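Local coordinates for protein TCR alpha chain (Gallus gallus, PDB 6LIR) that forms the alpha subunit of a chicken alpha-beta T-cell receptor and, paired with its beta chain, probably takes part in antigen recognition, at residues A[54-60]-A[72-78]; A[33-37]-A[80-84]; A[114-120]-A[130-136]. All coordinates share one frame. Numbering follows the deposited sequence.

The three contacts illustrate how one receptor chain builds two immunoglobulin-type domains from short antiparallel pairings. Contacts 1 and 2 share the variable domain: their centres are 12 Å apart, and along the chain contact 1 is nested inside the loop that contact 2 closes. They meet, with Pro57 CG 3.6 Å from Arg34 NH1 and Pro57 CB 3.4 Å from Asp81 OD1, so Pro57 packs against the Arg34-Asp81 ion pair. Contact 3 lies in the constant domain, its centre 34 Å from that of contact 1 and 28 Å from that of contact 2, with nearest atoms about 16 and 15 Å away. Contacts 2 and 3 both reach the TCR beta chain; contact 1 does not.

Contact 1 (A[54-60]-A[72-78]); sequences VPDPEGR and LWLARPR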
loop_
_atom_site.group_PDB
_atom_site.type_symbol
_atom_site.label_atom_id
_atom_site.label_comp_id
_atom_site.label_asym_id
_atom_site.label_seq_id
_atom_site.Cartn_x
_atom_site.Cartn_y
_atom_site.Cartn_z
ATOM N N VAL A 54 -5.607 -18.204 15.482
ATOM C CA VAL A 54 -5.150 -17.704 14.191
ATOM C C VAL A 54 -3.673 -18.002 14.086
ATOM O O VAL A 54 -2.898 -17.598 14.963
ATOM C CB VAL A 54 -5.385 -16.187 14.050
ATOM C CG1 VAL A 54 -4.933 -15.689 12.687
ATOM C CG2 VAL A 54 -6.825 -15.827 14.356
ATOM N N PRO A 55 -3.215 -18.688 13.037
ATOM C CA PRO A 55 -1.770 -18.954 12.911
ATOM C C PRO A 55 -0.947 -17.699 12.695
ATOM O O PRO A 55 0.055 -17.480 13.381
ATOM C CB PRO A 55 -1.700 -19.922 11.710
ATOM C CG PRO A 55 -3.030 -19.785 11.006
ATOM C CD PRO A 55 -4.023 -19.437 12.051
ATOM N N ASP A 56 -1.371 -16.851 11.767
ATOM C CA ASP A 56 -0.581 -15.702 11.357
ATOM C C ASP A 56 -1.513 -14.591 10.882
ATOM O O ASP A 56 -2.268 -14.788 9.920
ATOM C CB ASP A 56 0.403 -16.118 10.258
ATOM C CG ASP A 56 1.300 -14.981 9.802
ATOM O OD1 ASP A 56 1.578 -14.060 10.599
ATOM O OD2 ASP A 56 1.740 -15.012 8.633
ATOM N N PRO A 57 -1.532 -13.427 11.552
ATOM C CA PRO A 57 -0.728 -13.067 12.722
ATOM C C PRO A 57 -1.268 -13.721 13.982
ATOM O O PRO A 57 -2.487 -13.821 14.139
ATOM C CB PRO A 57 -0.873 -11.545 12.789
ATOM C CG PRO A 57 -2.233 -11.290 12.217
ATOM C CD PRO A 57 -2.420 -12.326 11.136
ATOM N N GLU A 58 -0.359 -14.237 14.812
ATOM C CA GLU A 58 -0.706 -14.904 16.060
ATOM C C GLU A 58 -1.826 -14.173 16.794
ATOM O O GLU A 58 -1.761 -12.959 17.004
ATOM C CB GLU A 58 0.538 -14.997 16.950
ATOM C CG GLU A 58 0.377 -15.878 18.178
ATOM C CD GLU A 58 1.578 -15.804 19.113
ATOM O OE1 GLU A 58 1.376 -15.588 20.326
ATOM O OE2 GLU A 58 2.721 -15.962 18.634
ATOM N N GLY A 59 -2.854 -14.916 17.170
ATOM C CA GLY A 59 -3.959 -14.317 17.898
ATOM C C GLY A 59 -5.166 -15.241 17.901
ATOM O O GLY A 59 -5.031 -16.459 17.781
ATOM N N ARG A 60 -6.341 -14.631 18.016
ATOM C CA ARG A 60 -7.550 -15.420 18.178
ATOM C C ARG A 60 -8.750 -14.609 17.720
ATOM O O ARG A 60 -8.868 -13.418 18.031
ATOM C CB ARG A 60 -7.736 -15.863 19.638
ATOM C CG ARG A 60 -8.961 -16.750 19.885
ATOM C CD ARG A 60 -8.745 -17.696 21.068
ATOM N NE ARG A 60 -8.664 -16.974 22.336
ATOM C CZ ARG A 60 -8.501 -17.550 23.525
ATOM N NH1 ARG A 60 -8.394 -18.868 23.622
ATOM N NH2 ARG A 60 -8.441 -16.804 24.622
ATOM N N LEU A 72 -11.168 -9.722 16.123
ATOM C CA LEU A 72 -9.884 -10.316 15.794
ATOM C C LEU A 72 -8.838 -9.764 16.753
ATOM O O LEU A 72 -8.554 -8.561 16.745
ATOM C CB LEU A 72 -9.492 -10.017 14.348
ATOM C CG LEU A 72 -8.180 -10.668 13.914
ATOM C CD1 LEU A 72 -8.325 -12.183 13.882
ATOM C CD2 LEU A 72 -7.724 -10.137 12.562
ATOM N N TRP A 73 -8.277 -10.637 17.578
ATOM C CA TRP A 73 -7.254 -10.254 18.541
ATOM C C TRP A 73 -5.899 -10.644 17.976
ATOM O O TRP A 73 -5.673 -11.815 17.659
ATOM C CB TRP A 73 -7.485 -10.932 19.892
ATOM C CG TRP A 73 -6.339 -10.763 20.869
ATOM C CD1 TRP A 73 -5.438 -11.716 21.251
ATOM C CD2 TRP A 73 -5.988 -9.571 21.587
ATOM N NE1 TRP A 73 -4.547 -11.190 22.162
ATOM C CE2 TRP A 73 -4.864 -9.877 22.385
ATOM C CE3 TRP A 73 -6.515 -8.277 21.633
ATOM C CZ2 TRP A 73 -4.260 -8.935 23.219
ATOM C CZ3 TRP A 73 -5.914 -7.341 22.465
ATOM C CH2 TRP A 73 -4.798 -7.676 23.244
ATOM N N LEU A 74 -5.017 -9.663 17.817
ATOM C CA LEU A 74 -3.633 -9.906 17.430
ATOM C C LEU A 74 -2.792 -9.915 18.702
ATOM O O LEU A 74 -2.701 -8.898 19.390
ATOM C CB LEU A 74 -3.140 -8.832 16.460
ATOM C CG LEU A 74 -3.662 -8.858 15.018
ATOM C CD1 LEU A 74 -5.068 -8.296 14.925
ATOM C CD2 LEU A 74 -2.720 -8.080 14.110
ATOM N N ALA A 75 -2.175 -11.053 19.012
ATOM C CA ALA A 75 -1.544 -11.200 20.321
ATOM C C ALA A 75 -0.166 -10.553 20.385
ATOM O O ALA A 75 0.280 -10.158 21.470
ATOM C CB ALA A 75 -1.431 -12.671 20.696
ATOM N N ARG A 76 0.522 -10.444 19.256
ATOM C CA ARG A 76 1.904 -9.971 19.263
ATOM C C ARG A 76 2.235 -9.186 18.006
ATOM O O ARG A 76 3.111 -9.606 17.235
ATOM C CB ARG A 76 2.904 -11.114 19.411
ATOM C CG ARG A 76 3.408 -11.229 20.834
ATOM C CD ARG A 76 4.287 -12.450 21.032
ATOM N NE ARG A 76 4.032 -13.062 22.326
ATOM C CZ ARG A 76 3.140 -14.027 22.520
ATOM N NH1 ARG A 76 2.426 -14.487 21.497
ATOM N NH2 ARG A 76 2.956 -14.523 23.731
ATOM N N PRO A 77 1.541 -8.083 17.740
ATOM C CA PRO A 77 1.721 -7.395 16.459
ATOM C C PRO A 77 3.150 -6.919 16.264
ATOM O O PRO A 77 3.768 -6.358 17.166
ATOM C CB PRO A 77 0.750 -6.209 16.556
ATOM C CG PRO A 77 -0.132 -6.500 17.755
ATOM C CD PRO A 77 0.762 -7.266 18.677
ATOM N N ARG A 78 3.669 -7.153 15.066
ATOM C CA ARG A 78 4.955 -6.619 14.652
ATOM C C ARG A 78 4.745 -5.680 13.472
ATOM O O ARG A 78 3.643 -5.566 12.924
ATOM C CB ARG A 78 5.934 -7.739 14.288
ATOM C CG ARG A 78 6.389 -8.590 15.470
ATOM C CD ARG A 78 6.767 -10.000 15.029
ATOM N NE ARG A 78 5.671 -10.669 14.328
ATOM C CZ ARG A 78 5.594 -10.795 13.005
ATOM N NH1 ARG A 78 4.561 -11.414 12.451
ATOM N NH2 ARG A 78 6.552 -10.294 12.235
HETATM O O HOH W 1 0.034 -10.966 16.604
#
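Leu72 opens the pairing on the buried side, where its CD1 meets Val54 CG2 at 4.0 Å; Leu44 and Tyr85 add to the packing around it. Trp73 then forms an antiparallel hydrogen-bonded pair with Arg60: Trp73 N donates to Arg60 O and Arg60 N to Trp73 O, both at 2.9 Å, and the two side chains lie on the same exposed face. The next pair, Leu74 with Gly59, is non-hydrogen-bonded. Here the strands come close, with Gly59 CA 3.0 Å from Trp73 O; a CB on Gly59 would run into that oxygen, and its backbone angles (165/-153) by themselves demand glycine. Leu74 turns inward, its CD2 3.8 Å from CG of Pro57, which follows a cis peptide bond. Ala75 N closes the ladder on Glu58 O (2.8 Å), an oxygen that also accepts a hydrogen bond from a water at 2.7 Å; the same water accepts from Arg76 N at 2.7 Å. The side chain of Arg76 makes a salt bridge to Glu58, although the modelled 1.9 Å from NH1 to OE1 is too short to fix those atoms firmly. Farther on, Arg78 NH1 stays 4.4 Å from Asp56 OD1, beyond a salt bridge. This is the D-E hairpin of an immunoglobulin V domain, with strand 51-54 beside strand 59-63, the C''-D pairing known from TCR alpha variable domains.

Contact 2 (A[33-37]-A[80-84]); sequences YRQLP and GDAAV
A single antiparallel strand pair, extended by a salt bridge, joins the end of the C strand (29-35) to the E-F turn and the first residue of the F strand (84-90) in the variable domain. Gln35 and Val84 form the hydrogen-bonded pair (CA-CA 5.1 Å): Gln35 N to Val84 O is 2.8 Å, Val84 N to Gln35 O 3.2 Å. Their side chains, both t at chi1, share the face toward the TCR beta chain, where Gln35 packs on Phe87 of that chain. From end to end the segments lie 113° apart, yet Leu36 CA and Ala83 CA still approach to 4.8 Å. Gly80 and Asp81 (-69/-11, -91/1) are the end of a 3-10 turn that begins before them; Ala83 is fully extended (-165/179). Two V-set features meet here: Tyr85 makes the tyrosine corner, its OH bonded to Asp81 O, and Arg34 (chi1 80°, then t, t) extends to the turn, its NH1 donating to Asp81 OD1 at 2.8 Å in the salt bridge. Leu36 (m, t) lays CD2 3.8 Å from Ala83 CB and 3.4 Å from Gly80 O.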
loop_
_atom_site.group_PDB
_atom_site.type_symbol
_atom_site.label_atom_id
_atom_site.label_comp_id
_atom_site.label_asym_id
_atom_site.label_seq_id
_atom_site.Cartn_x
_atom_site.Cartn_y
_atom_site.Cartn_z
ATOM N N TYR A 33 -9.744 -11.045 6.627
ATOM C CA TYR A 33 -8.694 -10.894 5.637
ATOM C C TYR A 33 -7.837 -9.704 6.034
ATOM O O TYR A 33 -8.255 -8.843 6.815
ATOM C CB TYR A 33 -9.265 -10.669 4.226
ATOM C CG TYR A 33 -10.040 -11.834 3.647
ATOM C CD1 TYR A 33 -11.335 -12.115 4.067
ATOM C CD2 TYR A 33 -9.482 -12.636 2.660
ATOM C CE1 TYR A 33 -12.046 -13.178 3.533
ATOM C CE2 TYR A 33 -10.182 -13.699 2.119
ATOM C CZ TYR A 33 -11.464 -13.965 2.557
ATOM O OH TYR A 33 -12.157 -15.025 2.017
ATOM N N ARG A 34 -6.627 -9.656 5.489
ATOM C CA ARG A 34 -5.781 -8.492 5.670
ATOM C C ARG A 34 -5.121 -8.155 4.344
ATOM O O ARG A 34 -4.728 -9.045 3.582
ATOM C CB ARG A 34 -4.746 -8.699 6.788
ATOM C CG ARG A 34 -3.515 -9.499 6.432
ATOM C CD ARG A 34 -2.516 -9.412 7.574
ATOM N NE ARG A 34 -1.426 -10.369 7.434
ATOM C CZ ARG A 34 -0.455 -10.525 8.328
ATOM N NH1 ARG A 34 -0.441 -9.786 9.434
ATOM N NH2 ARG A 34 0.497 -11.423 8.120
ATOM N N GLN A 35 -5.047 -6.868 4.058
ATOM C CA GLN A 35 -4.494 -6.369 2.807
ATOM C C GLN A 35 -3.230 -5.588 3.141
ATOM O O GLN A 35 -3.295 -4.470 3.664
ATOM C CB GLN A 35 -5.487 -5.505 2.042
ATOM C CG GLN A 35 -4.871 -4.915 0.786
ATOM C CD GLN A 35 -5.613 -3.705 0.261
ATOM O OE1 GLN A 35 -5.043 -2.889 -0.460
ATOM N NE2 GLN A 35 -6.892 -3.591 0.604
ATOM N N LEU A 36 -2.097 -6.201 2.885
ATOM C CA LEU A 36 -0.792 -5.590 3.047
ATOM C C LEU A 36 -0.514 -4.628 1.890
ATOM O O LEU A 36 -1.052 -4.798 0.792
ATOM C CB LEU A 36 0.282 -6.670 3.093
ATOM C CG LEU A 36 0.261 -7.619 4.293
ATOM C CD1 LEU A 36 1.021 -8.891 3.962
ATOM C CD2 LEU A 36 0.854 -6.954 5.535
ATOM N N PRO A 37 0.288 -3.589 2.127
ATOM C CA PRO A 37 0.620 -2.645 1.052
ATOM C C PRO A 37 1.205 -3.356 -0.160
ATOM O O PRO A 37 2.065 -4.234 -0.037
ATOM C CB PRO A 37 1.642 -1.709 1.711
ATOM C CG PRO A 37 1.308 -1.760 3.159
ATOM C CD PRO A 37 0.855 -3.171 3.422
ATOM N N GLY A 80 5.442 -5.874 10.473
ATOM C CA GLY A 80 4.901 -6.541 9.302
ATOM C C GLY A 80 3.408 -6.799 9.361
ATOM O O GLY A 80 2.828 -7.173 8.337
ATOM N N ASP A 81 2.778 -6.608 10.519
ATOM C CA ASP A 81 1.345 -6.820 10.674
ATOM C C ASP A 81 0.531 -5.561 10.407
ATOM O O ASP A 81 -0.701 -5.602 10.509
ATOM C CB ASP A 81 1.042 -7.341 12.082
ATOM C CG ASP A 81 1.666 -8.692 12.344
ATOM O OD1 ASP A 81 1.531 -9.582 11.475
ATOM O OD2 ASP A 81 2.302 -8.865 13.403
ATOM N N ALA A 82 1.183 -4.458 10.059
ATOM C CA ALA A 82 0.477 -3.246 9.668
ATOM C C ALA A 82 -0.214 -3.475 8.330
ATOM O O ALA A 82 0.447 -3.692 7.309
ATOM C CB ALA A 82 1.447 -2.068 9.583
ATOM N N ALA A 83 -1.540 -3.438 8.336
ATOM C CA ALA A 83 -2.317 -3.697 7.132
ATOM C C ALA A 83 -3.737 -3.214 7.373
ATOM O O ALA A 83 -4.083 -2.742 8.460
ATOM C CB ALA A 83 -2.303 -5.185 6.764
ATOM N N VAL A 84 -4.566 -3.362 6.349
ATOM C CA VAL A 84 -5.988 -3.088 6.451
ATOM C C VAL A 84 -6.669 -4.428 6.661
ATOM O O VAL A 84 -6.547 -5.334 5.827
ATOM C CB VAL A 84 -6.523 -2.374 5.200
ATOM C CG1 VAL A 84 -8.035 -2.192 5.300
ATOM C CG2 VAL A 84 -5.830 -1.030 5.024
#

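Contact 3 (A[114-120]-A[130-136]); sequences SPSVYRL and MCLITDY
Val117 and Ile133 pack at the centre of this A-B hairpin of the constant immunoglobulin domain, their CG2 and CG1 atoms 3.7 Å apart. Val117 (t) also lays CG1 3.8 Å from Cys131 SG, the sulfur joined by a disulfide to Cys180, just before strand 181-184. On the opposite face Tyr118 (m), Leu120 (m, t), Met130 (t, p, p) and Leu132 (t, p) form an apolar row, with Tyr118 CD2 4.3 Å from Leu132 CD2 and Leu120 CB 4.2 Å from Met130 CB; Phe124, Val140 and Thr138 of the TCR beta chain pack against it. Strands 116-120 and 130-134 run antiparallel at 158°, their axes 4.7 Å apart at closest approach. Three pairs are hydrogen-bonded: Ser116 N to Thr134 O is 3.2 Å and Thr134 N to Ser116 O 2.9 Å; Tyr118 N to Leu132 O and Leu132 N to Tyr118 O are both 2.8 Å; Leu120 N to Met130 O is 2.8 Å and Met130 N to Leu120 O 3.0 Å. Val117-Ile133 and Arg119-Cys131 are the non-hydrogen-bonded pairs between them. Toward the polar edge Tyr118 OH bonds Glu133 of the beta chain. Asp135 has a left-handed backbone conformation (47/43), accepts Ser114 N on its O at 2.8 Å and forms a salt bridge to Arg186 of the beta chain, while Thr134 OG1 donates to Asp135 OD2 at 2.8 Å.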
loop_
_atom_site.group_PDB
_atom_site.type_symbol
_atom_site.label_atom_id
_atom_site.label_comp_id
_atom_site.label_asym_id
_atom_site.label_seq_id
_atom_site.Cartn_x
_atom_site.Cartn_y
_atom_site.Cartn_z
ATOM N N SER A 114 16.984 9.867 18.485
ATOM C CA SER A 114 18.209 10.609 18.249
ATOM C C SER A 114 17.950 11.411 16.984
ATOM O O SER A 114 18.572 11.160 15.944
ATOM C CB SER A 114 19.413 9.680 18.099
ATOM O OG SER A 114 20.611 10.365 18.406
ATOM N N PRO A 115 17.007 12.348 17.034
ATOM C CA PRO A 115 16.561 13.019 15.809
ATOM C C PRO A 115 17.707 13.732 15.115
ATOM O O PRO A 115 18.516 14.408 15.752
ATOM C CB PRO A 115 15.495 14.004 16.298
ATOM C CG PRO A 115 15.660 14.108 17.771
ATOM C CD PRO A 115 16.582 13.047 18.260
ATOM N N SER A 116 17.773 13.564 13.797
ATOM C CA SER A 116 18.736 14.283 12.980
ATOM C C SER A 116 18.045 14.731 11.705
ATOM O O SER A 116 17.085 14.108 11.244
ATOM C CB SER A 116 19.952 13.423 12.633
ATOM O OG SER A 116 20.561 12.915 13.800
ATOM N N VAL A 117 18.522 15.843 11.166
ATOM C CA VAL A 117 17.980 16.433 9.955
ATOM C C VAL A 117 19.128 16.610 8.970
ATOM O O VAL A 117 20.243 16.964 9.366
ATOM C CB VAL A 117 17.258 17.763 10.261
ATOM C CG1 VAL A 117 16.877 18.465 8.998
ATOM C CG2 VAL A 117 16.002 17.495 11.079
ATOM N N TYR A 118 18.861 16.364 7.687
ATOM C CA TYR A 118 19.900 16.444 6.672
ATOM C C TYR A 118 19.316 16.990 5.381
ATOM O O TYR A 118 18.143 16.779 5.065
ATOM C CB TYR A 118 20.535 15.078 6.364
ATOM C CG TYR A 118 20.981 14.278 7.563
ATOM C CD1 TYR A 118 22.202 14.529 8.178
ATOM C CD2 TYR A 118 20.189 13.261 8.072
ATOM C CE1 TYR A 118 22.614 13.790 9.271
ATOM C CE2 TYR A 118 20.590 12.520 9.163
ATOM C CZ TYR A 118 21.801 12.786 9.758
ATOM O OH TYR A 118 22.200 12.045 10.847
ATOM N N ARG A 119 20.169 17.664 4.620
ATOM C CA ARG A 119 19.826 18.155 3.298
ATOM C C ARG A 119 20.492 17.262 2.266
ATOM O O ARG A 119 21.664 16.902 2.406
ATOM C CB ARG A 119 20.287 19.597 3.100
ATOM C CG ARG A 119 19.252 20.638 3.451
ATOM C CD ARG A 119 19.860 21.723 4.317
ATOM N NE ARG A 119 20.961 22.416 3.651
ATOM C CZ ARG A 119 20.814 23.501 2.896
ATOM N NH1 ARG A 119 19.607 24.020 2.703
ATOM N NH2 ARG A 119 21.872 24.068 2.330
ATOM N N LEU A 120 19.750 16.920 1.223
ATOM C CA LEU A 120 20.265 16.057 0.179
ATOM C C LEU A 120 20.126 16.744 -1.165
ATOM O O LEU A 120 19.201 17.530 -1.393
ATOM C CB LEU A 120 19.519 14.717 0.127
ATOM C CG LEU A 120 19.208 13.990 1.434
ATOM C CD1 LEU A 120 18.498 12.674 1.138
ATOM C CD2 LEU A 120 20.477 13.753 2.220
ATOM N N MET A 130 16.242 17.856 -0.985
ATOM C CA MET A 130 15.371 16.981 -0.212
ATOM C C MET A 130 15.776 17.037 1.253
ATOM O O MET A 130 16.957 16.892 1.590
ATOM C CB MET A 130 15.449 15.541 -0.728
ATOM C CG MET A 130 14.650 14.525 0.081
ATOM S SD MET A 130 12.869 14.617 -0.190
ATOM C CE MET A 130 12.752 14.008 -1.873
ATOM N N CYS A 131 14.802 17.250 2.119
ATOM C CA CYS A 131 15.046 17.312 3.552
ATOM C C CYS A 131 14.724 15.966 4.180
ATOM O O CYS A 131 13.614 15.457 4.025
ATOM C CB CYS A 131 14.230 18.430 4.198
ATOM S SG CYS A 131 14.615 18.835 5.923
ATOM N N LEU A 132 15.687 15.404 4.899
ATOM C CA LEU A 132 15.519 14.104 5.531
ATOM C C LEU A 132 15.604 14.239 7.049
ATOM O O LEU A 132 16.628 14.676 7.582
ATOM C CB LEU A 132 16.581 13.138 5.012
ATOM C CG LEU A 132 16.625 11.737 5.624
ATOM C CD1 LEU A 132 15.379 10.903 5.304
ATOM C CD2 LEU A 132 17.891 10.997 5.205
ATOM N N ILE A 133 14.536 13.842 7.738
ATOM C CA ILE A 133 14.504 13.757 9.195
ATOM C C ILE A 133 14.480 12.286 9.590
ATOM O O ILE A 133 13.593 11.539 9.158
ATOM C CB ILE A 133 13.296 14.511 9.782
ATOM C CG1 ILE A 133 13.238 15.941 9.239
ATOM C CG2 ILE A 133 13.369 14.522 11.301
ATOM C CD1 ILE A 133 12.269 16.120 8.080
ATOM N N THR A 134 15.432 11.874 10.426
ATOM C CA THR A 134 15.594 10.465 10.761
ATOM C C THR A 134 15.597 10.244 12.269
ATOM O O THR A 134 15.787 11.173 13.058
ATOM C CB THR A 134 16.902 9.892 10.192
ATOM O OG1 THR A 134 18.011 10.374 10.962
ATOM C CG2 THR A 134 17.092 10.310 8.757
ATOM N N ASP A 135 15.420 8.970 12.638
ATOM C CA ASP A 135 15.632 8.465 13.999
ATOM C C ASP A 135 14.975 9.339 15.068
ATOM O O ASP A 135 15.551 9.614 16.125
ATOM C CB ASP A 135 17.125 8.293 14.267
ATOM C CG ASP A 135 17.824 7.540 13.150
ATOM O OD1 ASP A 135 17.516 6.345 12.957
ATOM O OD2 ASP A 135 18.661 8.149 12.449
ATOM N N TYR A 136 13.750 9.762 14.798
ATOM C CA TYR A 136 12.977 10.593 15.709
ATOM C C TYR A 136 11.838 9.784 16.316
ATOM O O TYR A 136 11.574 8.641 15.930
ATOM C CB TYR A 136 12.419 11.821 14.980
ATOM C CG TYR A 136 11.539 11.473 13.797
ATOM C CD1 TYR A 136 10.169 11.280 13.954
ATOM C CD2 TYR A 136 12.079 11.334 12.525
ATOM C CE1 TYR A 136 9.363 10.961 12.871
ATOM C CE2 TYR A 136 11.283 11.015 11.439
ATOM C CZ TYR A 136 9.927 10.831 11.614
ATOM O OH TYR A 136 9.137 10.514 10.532
#